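Local coordinates for single-stranded DNA-binding protein (PDB 4GS3) that probably binds single-stranded DNA through its N-terminal OB-fold domain, the part of the PriB protein present here, at residues E75-Y81 against I94-R100; G18-L24 against L66-R71; K34-L40 against L52-N58. All coordinates share one frame; numbering follows the deposited sequence.

Interaction 1. Residues E75-Y81 against I94-R100; sequences EGQLRSY and ILTVFAR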
loop_
_atom_site.group_PDB
_atom_site.type_symbol
_atom_site.label_atom_id
_atom_site.label_comp_id
_atom_site.label_asym_id
_atom_site.label_seq_id
_atom_site.Cartn_x
_atom_site.Cartn_y
_atom_site.Cartn_z
ATOM N N GLU A 75 0.192 5.833 5.385
ATOM C CA GLU A 75 -0.338 7.112 5.007
ATOM C C GLU A 75 -0.012 7.322 3.540
ATOM O O GLU A 75 1.119 7.094 3.119
ATOM C CB GLU A 75 0.186 8.313 5.801
ATOM C CG GLU A 75 -0.682 9.580 5.558
ATOM C CD GLU A 75 -0.488 10.392 4.316
ATOM O OE1 GLU A 75 -1.425 11.064 3.825
ATOM O OE2 GLU A 75 0.638 10.329 3.737
ATOM N N GLY A 76 -0.950 7.844 2.760
ATOM C CA GLY A 76 -0.678 8.143 1.386
ATOM C C GLY A 76 -1.764 8.964 0.724
ATOM O O GLY A 76 -2.619 9.501 1.366
ATOM N N GLN A 77 -1.636 9.047 -0.570
ATOM C CA GLN A 77 -2.456 9.881 -1.426
ATOM C C GLN A 77 -3.327 8.980 -2.276
ATOM O O GLN A 77 -2.788 8.030 -2.883
ATOM C CB GLN A 77 -1.552 10.707 -2.340
ATOM C CG GLN A 77 -2.188 11.779 -3.183
ATOM C CD GLN A 77 -1.158 12.569 -3.983
ATOM O OE1 GLN A 77 -0.281 11.967 -4.599
ATOM N NE2 GLN A 77 -1.208 13.858 -3.905
ATOM N N LEU A 78 -4.617 9.231 -2.414
ATOM C CA LEU A 78 -5.452 8.426 -3.295
ATOM C C LEU A 78 -5.270 8.976 -4.710
ATOM O O LEU A 78 -5.612 10.127 -4.975
ATOM C CB LEU A 78 -6.918 8.468 -2.888
ATOM C CG LEU A 78 -7.862 7.536 -3.592
ATOM C CD1 LEU A 78 -7.468 6.068 -3.390
ATOM C CD2 LEU A 78 -9.309 7.745 -3.125
ATOM N N ARG A 79 -4.730 8.143 -5.596
ATOM C CA ARG A 79 -4.410 8.545 -6.953
ATOM C C ARG A 79 -5.218 7.775 -7.970
ATOM O O ARG A 79 -5.465 6.578 -7.825
ATOM C CB ARG A 79 -2.918 8.323 -7.266
ATOM C CG ARG A 79 -1.995 9.225 -6.526
ATOM C CD ARG A 79 -0.554 9.104 -7.051
ATOM N NE ARG A 79 0.330 10.007 -6.363
ATOM C CZ ARG A 79 1.601 10.220 -6.748
ATOM N NH1 ARG A 79 2.071 9.610 -7.825
ATOM N NH2 ARG A 79 2.322 11.053 -6.025
ATOM N N SER A 80 -5.577 8.481 -9.044
ATOM C CA SER A 80 -5.980 7.838 -10.272
ATOM C C SER A 80 -4.808 7.976 -11.244
ATOM O O SER A 80 -4.094 8.984 -11.253
ATOM C CB SER A 80 -7.257 8.463 -10.825
ATOM O OG SER A 80 -7.130 9.843 -11.114
ATOM N N TYR A 81 -4.656 6.925 -12.075
ATOM C CA TYR A 81 -3.634 7.045 -13.116
ATOM C C TYR A 81 -4.008 6.127 -14.265
ATOM O O TYR A 81 -4.686 5.150 -14.117
ATOM C CB TYR A 81 -2.213 6.787 -12.592
ATOM C CG TYR A 81 -1.941 5.352 -12.243
ATOM C CD1 TYR A 81 -2.425 4.724 -11.096
ATOM C CD2 TYR A 81 -1.200 4.582 -13.101
ATOM C CE1 TYR A 81 -2.151 3.386 -10.837
ATOM C CE2 TYR A 81 -0.914 3.256 -12.847
ATOM C CZ TYR A 81 -1.406 2.649 -11.709
ATOM O OH TYR A 81 -1.083 1.360 -11.498
ATOM N N ILE A 94 -6.609 3.207 -13.232
ATOM C CA ILE A 94 -6.430 2.452 -11.990
ATOM C C ILE A 94 -6.431 3.446 -10.844
ATOM O O ILE A 94 -5.881 4.538 -10.937
ATOM C CB ILE A 94 -5.169 1.584 -12.050
ATOM C CG1 ILE A 94 -5.226 0.611 -13.240
ATOM C CG2 ILE A 94 -4.899 0.893 -10.737
ATOM C CD1 ILE A 94 -6.219 -0.475 -13.126
ATOM N N LEU A 95 -6.998 3.017 -9.720
ATOM C CA LEU A 95 -6.903 3.741 -8.462
ATOM C C LEU A 95 -5.918 3.044 -7.570
ATOM O O LEU A 95 -5.846 1.792 -7.504
ATOM C CB LEU A 95 -8.267 3.725 -7.753
ATOM C CG LEU A 95 -9.303 4.572 -8.460
ATOM C CD1 LEU A 95 -10.687 4.259 -7.972
ATOM C CD2 LEU A 95 -9.024 6.044 -8.240
ATOM N N THR A 96 -5.160 3.832 -6.813
ATOM C CA THR A 96 -4.257 3.276 -5.824
ATOM C C THR A 96 -4.058 4.240 -4.695
ATOM O O THR A 96 -4.142 5.469 -4.901
ATOM C CB THR A 96 -2.913 2.867 -6.507
ATOM O OG1 THR A 96 -2.266 1.972 -5.583
ATOM C CG2 THR A 96 -2.048 4.068 -6.841
ATOM N N VAL A 97 -3.713 3.721 -3.532
ATOM C CA VAL A 97 -3.216 4.523 -2.431
ATOM C C VAL A 97 -1.711 4.550 -2.621
ATOM O O VAL A 97 -1.028 3.538 -2.404
ATOM C CB VAL A 97 -3.630 3.965 -1.088
ATOM C CG1 VAL A 97 -3.017 4.849 0.026
ATOM C CG2 VAL A 97 -5.134 3.857 -0.944
ATOM N N PHE A 98 -1.182 5.697 -3.003
ATOM C CA PHE A 98 0.227 5.888 -3.242
ATOM C C PHE A 98 0.861 6.239 -1.910
ATOM O O PHE A 98 0.638 7.306 -1.346
ATOM C CB PHE A 98 0.439 6.987 -4.279
ATOM C CG PHE A 98 1.844 7.092 -4.782
ATOM C CD1 PHE A 98 2.281 6.286 -5.821
ATOM C CD2 PHE A 98 2.705 7.997 -4.253
ATOM C CE1 PHE A 98 3.546 6.393 -6.324
ATOM C CE2 PHE A 98 4.008 8.115 -4.738
ATOM C CZ PHE A 98 4.428 7.297 -5.772
ATOM N N ALA A 99 1.673 5.302 -1.368
ATOM C CA ALA A 99 2.162 5.429 -0.030
ATOM C C ALA A 99 3.200 6.541 0.071
ATOM O O ALA A 99 4.073 6.672 -0.753
ATOM C CB ALA A 99 2.770 4.094 0.432
ATOM N N ARG A 100 3.055 7.310 1.144
ATOM C CA ARG A 100 4.064 8.286 1.553
ATOM C C ARG A 100 4.792 7.815 2.797
ATOM O O ARG A 100 5.958 8.224 2.994
ATOM C CB ARG A 100 3.388 9.651 1.785
ATOM C CG ARG A 100 3.014 10.219 0.447
ATOM C CD ARG A 100 2.539 11.641 0.662
ATOM N NE ARG A 100 1.145 11.702 1.230
ATOM C CZ ARG A 100 0.134 12.420 0.748
ATOM N NH1 ARG A 100 -1.043 12.417 1.341
ATOM N NH2 ARG A 100 0.268 13.180 -0.332
#
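Arg79 lays its guanidinium flat on the ring of Phe98. The planes are 7° apart, and Arg79 CZ is 3.5 Å from Phe98 CD2. This is a stack and a cation-pi contact in one. The chain of Arg79 is extended from CG to NE, with CG anti to the carbonyl carbon (chi1 -69°), and this carries the group across to the neighbouring strand. Its rotation is fixed from the edge. Gln77 OE1, two residues back on the same strand face, accepts a hydrogen bond from Arg79 NE at 2.7 Å and a weak one from NH2.

Arg100 and Glu75 meet at the Glu75 end of the pair. Arg100 turns NE and NH1 side-on to the carboxylate of Glu75, one nitrogen to each oxygen. Arg100 NE lies 2.9 Å from Glu75 OE2, and NH1 meets OE1 equally closely. Both oxygens use their syn lone pairs, and the two flat groups are nearly coplanar. Glu75 OE1 also bonds Thr13 OG1. Gln77 CB lies over one face of the Arg100 guanidinium, 3.7 Å from Arg100 NH2.

The backbones form an antiparallel hairpin of the OB fold, strands 71-82 and 93-105. Gln77 pairs with Phe98, Arg79 with Thr96 and Tyr81 with Ile94 as hydrogen-bonded pairs. Gly76 faces Ala99 where the CA atoms are 4.2 Å apart; a CB on Gly76 would clash with Phe98 O.

Near the far end, Tyr81 lies alongside Ile94, with Tyr81 CE1 3.7 Å from Ile94 CG2. On the opposite face, Leu78 CD1 meets Val97 CG2 at 4.0 Å.

Interaction 2. Residues G18-L24 against L66-R71; sequences GKVFTPL and LEVGTR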
loop_
_atom_site.group_PDB
_atom_site.type_symbol
_atom_site.label_atom_id
_atom_site.label_comp_id
_atom_site.label_asym_id
_atom_site.label_seq_id
_atom_site.Cartn_x
_atom_site.Cartn_y
_atom_site.Cartn_z
ATOM N N GLY A 18 -3.848 -2.165 8.391
ATOM C CA GLY A 18 -4.321 -3.480 8.005
ATOM C C GLY A 18 -3.174 -4.415 7.678
ATOM O O GLY A 18 -2.019 -4.154 8.071
ATOM N N LYS A 19 -3.490 -5.505 7.004
ATOM C CA LYS A 19 -2.518 -6.543 6.735
ATOM C C LYS A 19 -2.276 -6.698 5.256
ATOM O O LYS A 19 -3.184 -6.631 4.425
ATOM C CB LYS A 19 -2.988 -7.898 7.296
ATOM C CG LYS A 19 -2.859 -7.922 8.832
ATOM C CD LYS A 19 -3.224 -9.195 9.478
ATOM C CE LYS A 19 -3.287 -9.080 11.001
ATOM N NZ LYS A 19 -3.281 -10.479 11.516
ATOM N N VAL A 20 -1.020 -6.931 4.883
ATOM C CA VAL A 20 -0.664 -7.238 3.513
ATOM C C VAL A 20 -1.410 -8.492 3.122
ATOM O O VAL A 20 -1.224 -9.546 3.780
ATOM C CB VAL A 20 0.866 -7.390 3.360
ATOM C CG1 VAL A 20 1.232 -7.812 1.928
ATOM C CG2 VAL A 20 1.603 -6.107 3.773
ATOM N N PHE A 21 -2.218 -8.430 2.093
ATOM C CA PHE A 21 -3.127 -9.517 1.700
ATOM C C PHE A 21 -2.667 -10.242 0.472
ATOM O O PHE A 21 -2.833 -11.451 0.330
ATOM C CB PHE A 21 -4.518 -8.936 1.536
ATOM C CG PHE A 21 -5.622 -9.984 1.375
ATOM C CD1 PHE A 21 -5.927 -10.833 2.425
ATOM C CD2 PHE A 21 -6.320 -10.071 0.183
ATOM C CE1 PHE A 21 -6.973 -11.759 2.245
ATOM C CE2 PHE A 21 -7.329 -10.994 0.049
ATOM C CZ PHE A 21 -7.639 -11.839 1.066
ATOM N N THR A 22 -2.109 -9.521 -0.490
ATOM C CA THR A 22 -1.469 -10.103 -1.649
ATOM C C THR A 22 -0.015 -9.589 -1.657
ATOM O O THR A 22 0.279 -8.547 -1.094
ATOM C CB THR A 22 -2.177 -9.730 -2.948
ATOM O OG1 THR A 22 -1.990 -8.321 -3.206
ATOM C CG2 THR A 22 -3.654 -10.072 -2.941
ATOM N N PRO A 23 0.908 -10.340 -2.261
ATOM C CA PRO A 23 2.323 -9.960 -2.158
ATOM C C PRO A 23 2.662 -8.716 -2.989
ATOM O O PRO A 23 2.036 -8.391 -3.978
ATOM C CB PRO A 23 3.077 -11.146 -2.671
ATOM C CG PRO A 23 2.093 -11.840 -3.525
ATOM C CD PRO A 23 0.750 -11.638 -2.951
ATOM N N LEU A 24 3.752 -8.094 -2.603
ATOM C CA LEU A 24 4.264 -6.983 -3.417
ATOM C C LEU A 24 4.619 -7.501 -4.798
ATOM O O LEU A 24 5.381 -8.442 -4.989
ATOM C CB LEU A 24 5.454 -6.303 -2.753
ATOM C CG LEU A 24 5.071 -5.113 -1.833
ATOM C CD1 LEU A 24 4.299 -5.676 -0.651
ATOM C CD2 LEU A 24 6.323 -4.354 -1.469
ATOM N N LEU A 66 7.729 -6.698 3.862
ATOM C CA LEU A 66 6.296 -6.693 3.636
ATOM C C LEU A 66 5.756 -8.018 3.067
ATOM O O LEU A 66 4.953 -8.005 2.118
ATOM C CB LEU A 66 5.986 -5.490 2.733
ATOM C CG LEU A 66 6.413 -4.140 3.332
ATOM C CD1 LEU A 66 6.127 -3.057 2.271
ATOM C CD2 LEU A 66 5.729 -3.855 4.651
ATOM N N GLU A 67 6.057 -9.133 3.693
ATOM C CA GLU A 67 5.469 -10.405 3.314
ATOM C C GLU A 67 3.951 -10.408 3.616
ATOM O O GLU A 67 3.455 -9.684 4.491
ATOM C CB GLU A 67 6.119 -11.596 3.963
ATOM C CG GLU A 67 7.173 -12.322 3.071
ATOM C CD GLU A 67 7.558 -13.714 3.507
ATOM O OE1 GLU A 67 8.486 -14.416 3.026
ATOM O OE2 GLU A 67 6.854 -14.192 4.455
ATOM N N VAL A 68 3.217 -11.227 2.927
ATOM C CA VAL A 68 1.791 -11.458 3.210
ATOM C C VAL A 68 1.595 -11.746 4.671
ATOM O O VAL A 68 2.383 -12.542 5.227
ATOM C CB VAL A 68 1.201 -12.538 2.313
ATOM C CG1 VAL A 68 -0.183 -12.904 2.803
ATOM C CG2 VAL A 68 1.210 -12.029 0.887
ATOM N N GLY A 69 0.632 -11.068 5.321
ATOM C CA GLY A 69 0.341 -11.183 6.700
ATOM C C GLY A 69 0.957 -10.098 7.565
ATOM O O GLY A 69 0.568 -9.951 8.690
ATOM N N THR A 70 1.902 -9.345 7.005
ATOM C CA THR A 70 2.517 -8.241 7.762
ATOM C C THR A 70 1.468 -7.176 8.045
ATOM O O THR A 70 0.711 -6.799 7.142
ATOM C CB THR A 70 3.667 -7.617 6.928
ATOM O OG1 THR A 70 4.628 -8.609 6.627
ATOM C CG2 THR A 70 4.356 -6.461 7.627
ATOM N N ARG A 71 1.444 -6.657 9.269
ATOM C CA ARG A 71 0.517 -5.592 9.641
ATOM C C ARG A 71 1.254 -4.263 9.524
ATOM O O ARG A 71 2.380 -4.138 9.974
ATOM C CB ARG A 71 0.029 -5.813 11.061
ATOM C CG ARG A 71 -1.136 -4.936 11.401
ATOM C CD ARG A 71 -1.556 -5.236 12.808
ATOM N NE ARG A 71 -2.755 -4.528 13.157
ATOM C CZ ARG A 71 -3.040 -4.081 14.378
ATOM N NH1 ARG A 71 -2.217 -4.173 15.410
ATOM N NH2 ARG A 71 -4.207 -3.507 14.548
HETATM O O HOH W 1 -1.236 -11.855 10.031
HETATM O O HOH W 2 5.106 -9.220 -0.377
#
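A type II beta turn, Glu67 to Thr70, packs against the end of strand 14-20 in this OB fold, just before strand 71-82 begins. Val20 is held through both its N-H and its C=O: Val20 N donates to Thr70 O at 2.8 Å, and Val20 O accepts from Gly69 N at 2.9 Å. Gly69 has backbone angles that would jam a side chain against the preceding carbonyl. The turn is braced by Glu67 O, which accepts from both Thr70 N and Thr70 OG1.

The side chain of Val20 points toward the turn. Val20 CG1 stands anti to the backbone N (chi1 176°), which sends it to Leu66 O, 3.7 Å away, and leaves CG2 to lie beside Thr70 CB. With an alanine here both methyls are gone, which is likely to leave a gap beside Leu66 O and Thr70 CB. Val68 CG2 lies 3.9 Å from Pro23 CD, the two side chains pointing the same way.

Leu24 CD1 reaches Leu66 CB at 3.8 Å. Lys19 NZ forms a salt bridge with Glu107, and a water links NZ to Gly69 O. A second water accepts from Leu24 N and donates to Leu66 O, 2.8 Å from each.

Interaction 3. Residues K34-L40 against L52-N58; sequences KFFNFIL and LPITISN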
loop_
_atom_site.group_PDB
_atom_site.type_symbol
_atom_site.label_atom_id
_atom_site.label_comp_id
_atom_site.label_asym_id
_atom_site.label_seq_id
_atom_site.Cartn_x
_atom_site.Cartn_y
_atom_site.Cartn_z
ATOM N N LYS A 34 12.065 1.532 -8.437
ATOM C CA LYS A 34 11.166 0.381 -8.527
ATOM C C LYS A 34 9.910 0.638 -7.673
ATOM O O LYS A 34 10.008 1.040 -6.507
ATOM C CB LYS A 34 11.841 -0.893 -8.058
ATOM C CG LYS A 34 13.112 -1.282 -8.812
ATOM C CD LYS A 34 13.831 -2.421 -8.081
ATOM C CE LYS A 34 14.787 -3.217 -8.968
ATOM N NZ LYS A 34 16.009 -2.424 -9.298
ATOM N N PHE A 35 8.750 0.400 -8.256
ATOM C CA PHE A 35 7.471 0.488 -7.625
ATOM C C PHE A 35 6.802 -0.896 -7.610
ATOM O O PHE A 35 6.916 -1.695 -8.543
ATOM C CB PHE A 35 6.561 1.546 -8.287
ATOM C CG PHE A 35 7.065 2.959 -8.041
ATOM C CD1 PHE A 35 8.097 3.451 -8.846
ATOM C CD2 PHE A 35 6.530 3.733 -7.028
ATOM C CE1 PHE A 35 8.562 4.727 -8.628
ATOM C CE2 PHE A 35 7.027 5.004 -6.832
ATOM C CZ PHE A 35 8.050 5.490 -7.606
ATOM N N PHE A 36 6.053 -1.087 -6.530
ATOM C CA PHE A 36 5.350 -2.321 -6.273
ATOM C C PHE A 36 3.884 -2.021 -5.922
ATOM O O PHE A 36 3.607 -1.009 -5.279
ATOM C CB PHE A 36 5.964 -3.046 -5.114
ATOM C CG PHE A 36 7.400 -3.452 -5.382
ATOM C CD1 PHE A 36 8.408 -2.516 -5.205
ATOM C CD2 PHE A 36 7.694 -4.692 -5.824
ATOM C CE1 PHE A 36 9.710 -2.851 -5.468
ATOM C CE2 PHE A 36 9.030 -5.056 -6.055
ATOM C CZ PHE A 36 10.015 -4.132 -5.882
ATOM N N ASN A 37 3.010 -2.900 -6.316
ATOM C CA ASN A 37 1.614 -2.850 -5.941
ATOM C C ASN A 37 1.289 -4.016 -5.025
ATOM O O ASN A 37 1.848 -5.108 -5.184
ATOM C CB ASN A 37 0.751 -3.039 -7.210
ATOM C CG ASN A 37 0.823 -1.904 -8.188
ATOM O OD1 ASN A 37 0.809 -0.728 -7.843
ATOM N ND2 ASN A 37 0.873 -2.250 -9.458
ATOM N N PHE A 38 0.351 -3.831 -4.095
ATOM C CA PHE A 38 -0.144 -4.920 -3.286
ATOM C C PHE A 38 -1.531 -4.539 -2.774
ATOM O O PHE A 38 -1.903 -3.373 -2.781
ATOM C CB PHE A 38 0.789 -5.287 -2.142
ATOM C CG PHE A 38 0.956 -4.268 -1.069
ATOM C CD1 PHE A 38 1.863 -3.232 -1.195
ATOM C CD2 PHE A 38 0.218 -4.345 0.096
ATOM C CE1 PHE A 38 2.072 -2.322 -0.191
ATOM C CE2 PHE A 38 0.416 -3.432 1.116
ATOM C CZ PHE A 38 1.357 -2.434 0.964
ATOM N N ILE A 39 -2.268 -5.526 -2.265
ATOM C CA ILE A 39 -3.555 -5.293 -1.648
ATOM C C ILE A 39 -3.444 -5.375 -0.141
ATOM O O ILE A 39 -2.805 -6.286 0.393
ATOM C CB ILE A 39 -4.556 -6.358 -2.150
ATOM C CG1 ILE A 39 -4.688 -6.304 -3.680
ATOM C CG2 ILE A 39 -5.916 -6.225 -1.446
ATOM C CD1 ILE A 39 -5.076 -4.967 -4.245
ATOM N N LEU A 40 -4.069 -4.416 0.532
ATOM C CA LEU A 40 -4.143 -4.357 1.983
ATOM C C LEU A 40 -5.543 -4.761 2.414
ATOM O O LEU A 40 -6.527 -4.212 1.899
ATOM C CB LEU A 40 -3.818 -2.924 2.455
ATOM C CG LEU A 40 -3.556 -2.780 3.950
ATOM C CD1 LEU A 40 -2.188 -3.317 4.297
ATOM C CD2 LEU A 40 -3.722 -1.323 4.368
ATOM N N LEU A 52 -7.881 -3.096 -0.389
ATOM C CA LEU A 52 -7.518 -1.790 -0.886
ATOM C C LEU A 52 -6.178 -1.820 -1.601
ATOM O O LEU A 52 -5.235 -2.443 -1.136
ATOM C CB LEU A 52 -7.492 -0.759 0.236
ATOM C CG LEU A 52 -8.801 -0.691 1.006
ATOM C CD1 LEU A 52 -8.753 0.267 2.144
ATOM C CD2 LEU A 52 -9.985 -0.329 0.116
ATOM N N PRO A 53 -6.090 -1.137 -2.739
ATOM C CA PRO A 53 -4.845 -1.138 -3.535
ATOM C C PRO A 53 -3.838 -0.142 -3.014
ATOM O O PRO A 53 -4.156 1.030 -2.774
ATOM C CB PRO A 53 -5.351 -0.695 -4.894
ATOM C CG PRO A 53 -6.482 0.268 -4.568
ATOM C CD PRO A 53 -7.154 -0.370 -3.391
ATOM N N ILE A 54 -2.609 -0.614 -2.840
ATOM C CA ILE A 54 -1.498 0.196 -2.409
ATOM C C ILE A 54 -0.399 0.159 -3.494
ATOM O O ILE A 54 -0.153 -0.891 -4.085
ATOM C CB ILE A 54 -0.890 -0.302 -1.081
ATOM C CG1 ILE A 54 -1.949 -0.668 -0.033
ATOM C CG2 ILE A 54 0.102 0.693 -0.536
ATOM C CD1 ILE A 54 -2.876 0.442 0.401
ATOM N N THR A 55 0.281 1.271 -3.672
ATOM C CA THR A 55 1.485 1.369 -4.490
ATOM C C THR A 55 2.578 1.945 -3.636
ATOM O O THR A 55 2.340 2.940 -2.940
ATOM C CB THR A 55 1.254 2.211 -5.738
ATOM O OG1 THR A 55 0.251 1.576 -6.545
ATOM C CG2 THR A 55 2.547 2.438 -6.538
ATOM N N ILE A 56 3.750 1.342 -3.678
ATOM C CA ILE A 56 4.835 1.801 -2.870
ATOM C C ILE A 56 6.147 1.700 -3.612
ATOM O O ILE A 56 6.436 0.732 -4.325
ATOM C CB ILE A 56 4.846 0.981 -1.561
ATOM C CG1 ILE A 56 5.831 1.577 -0.570
ATOM C CG2 ILE A 56 5.115 -0.516 -1.786
ATOM C CD1 ILE A 56 5.498 1.179 0.881
ATOM N N SER A 57 6.977 2.722 -3.408
ATOM C CA SER A 57 8.345 2.758 -3.882
ATOM C C SER A 57 9.239 1.907 -2.994
ATOM O O SER A 57 9.092 1.903 -1.787
ATOM C CB SER A 57 8.886 4.166 -3.793
ATOM O OG SER A 57 10.268 4.158 -4.103
ATOM N N ASN A 58 10.206 1.235 -3.599
ATOM C CA ASN A 58 11.106 0.494 -2.707
ATOM C C ASN A 58 12.001 1.449 -1.930
ATOM O O ASN A 58 12.563 0.958 -0.972
ATOM C CB ASN A 58 11.949 -0.568 -3.370
ATOM C CG ASN A 58 12.987 -0.041 -4.305
ATOM O OD1 ASN A 58 12.880 1.097 -4.739
ATOM N ND2 ASN A 58 13.959 -0.848 -4.626
#
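Ile54 packs over the ring of Phe38, and its side chain can be followed outward. CB sits over one face of the ring, 3.8 Å from the Phe38 ring centroid and 17° off the normal, a CH-pi contact. Two branches leave CB. CG2, anti to the backbone N, meets the ring at Phe38 CE1, 3.6 Å away. Ile54 CG1 touches both Phe38 CE2 and Leu40 CB, 3.8 Å from each. The tip, CD1, ends 4.1 Å from Leu40 CB. Phe38 has its CG between the backbone N and the carbonyl carbon (chi1 67°), a position that brings the ring over toward Ile54. At the ring edge, Ile56 CG2 lies in its plane, 3.9 Å from Phe38 CE1. Val20 and Leu24 also pack on this ring.

The two strands, 33-43 and 49-57, form an antiparallel hairpin of the OB-fold barrel. Phe36 with Ile56, Phe38 with Ile54 and Leu40 with Leu52 are its hydrogen-bonded pairs, and their side chains share one face. That face is inward, and Leu16 of strand 14-20 touches Leu40, Leu52 and Ile54 there.

The other face carries Phe35, Asn37, Thr55 and Ser57. Thr55 OG1 donates to Asn37 OD1 at 2.7 Å, nearly along the C=O axis (163°). The two side chains run alongside each other. The same hydroxyl is also hydrogen-bonded to Thr96 OG1. Phe35 CE2 rests on Ser57 CB at 3.7 Å. Ser57 OG is in turn hydrogen-bonded to Glu33.

Interactions 1 and 3 are strand pairs of one curled sheet; interaction 2 packs a turn against the end of one of its strands. Along the chain, interaction 3 falls within the stretch that interaction 2 brings together, and interaction 1 follows both. The centres of interactions 1 and 3 lie about 9 Å apart. Strands 49-57 and 93-105 join them in parallel, with Val97 N meeting Pro53 O. This pair and its antiparallel neighbours curl the sheet into the OB barrel, the fold the family probably uses to bind single-stranded DNA. Interaction 2 lies about 10 Å from interaction 3, centre to centre, where Phe21 and Thr22 bond Ile39. The centres of interactions 1 and 2 lie about 17 Å apart.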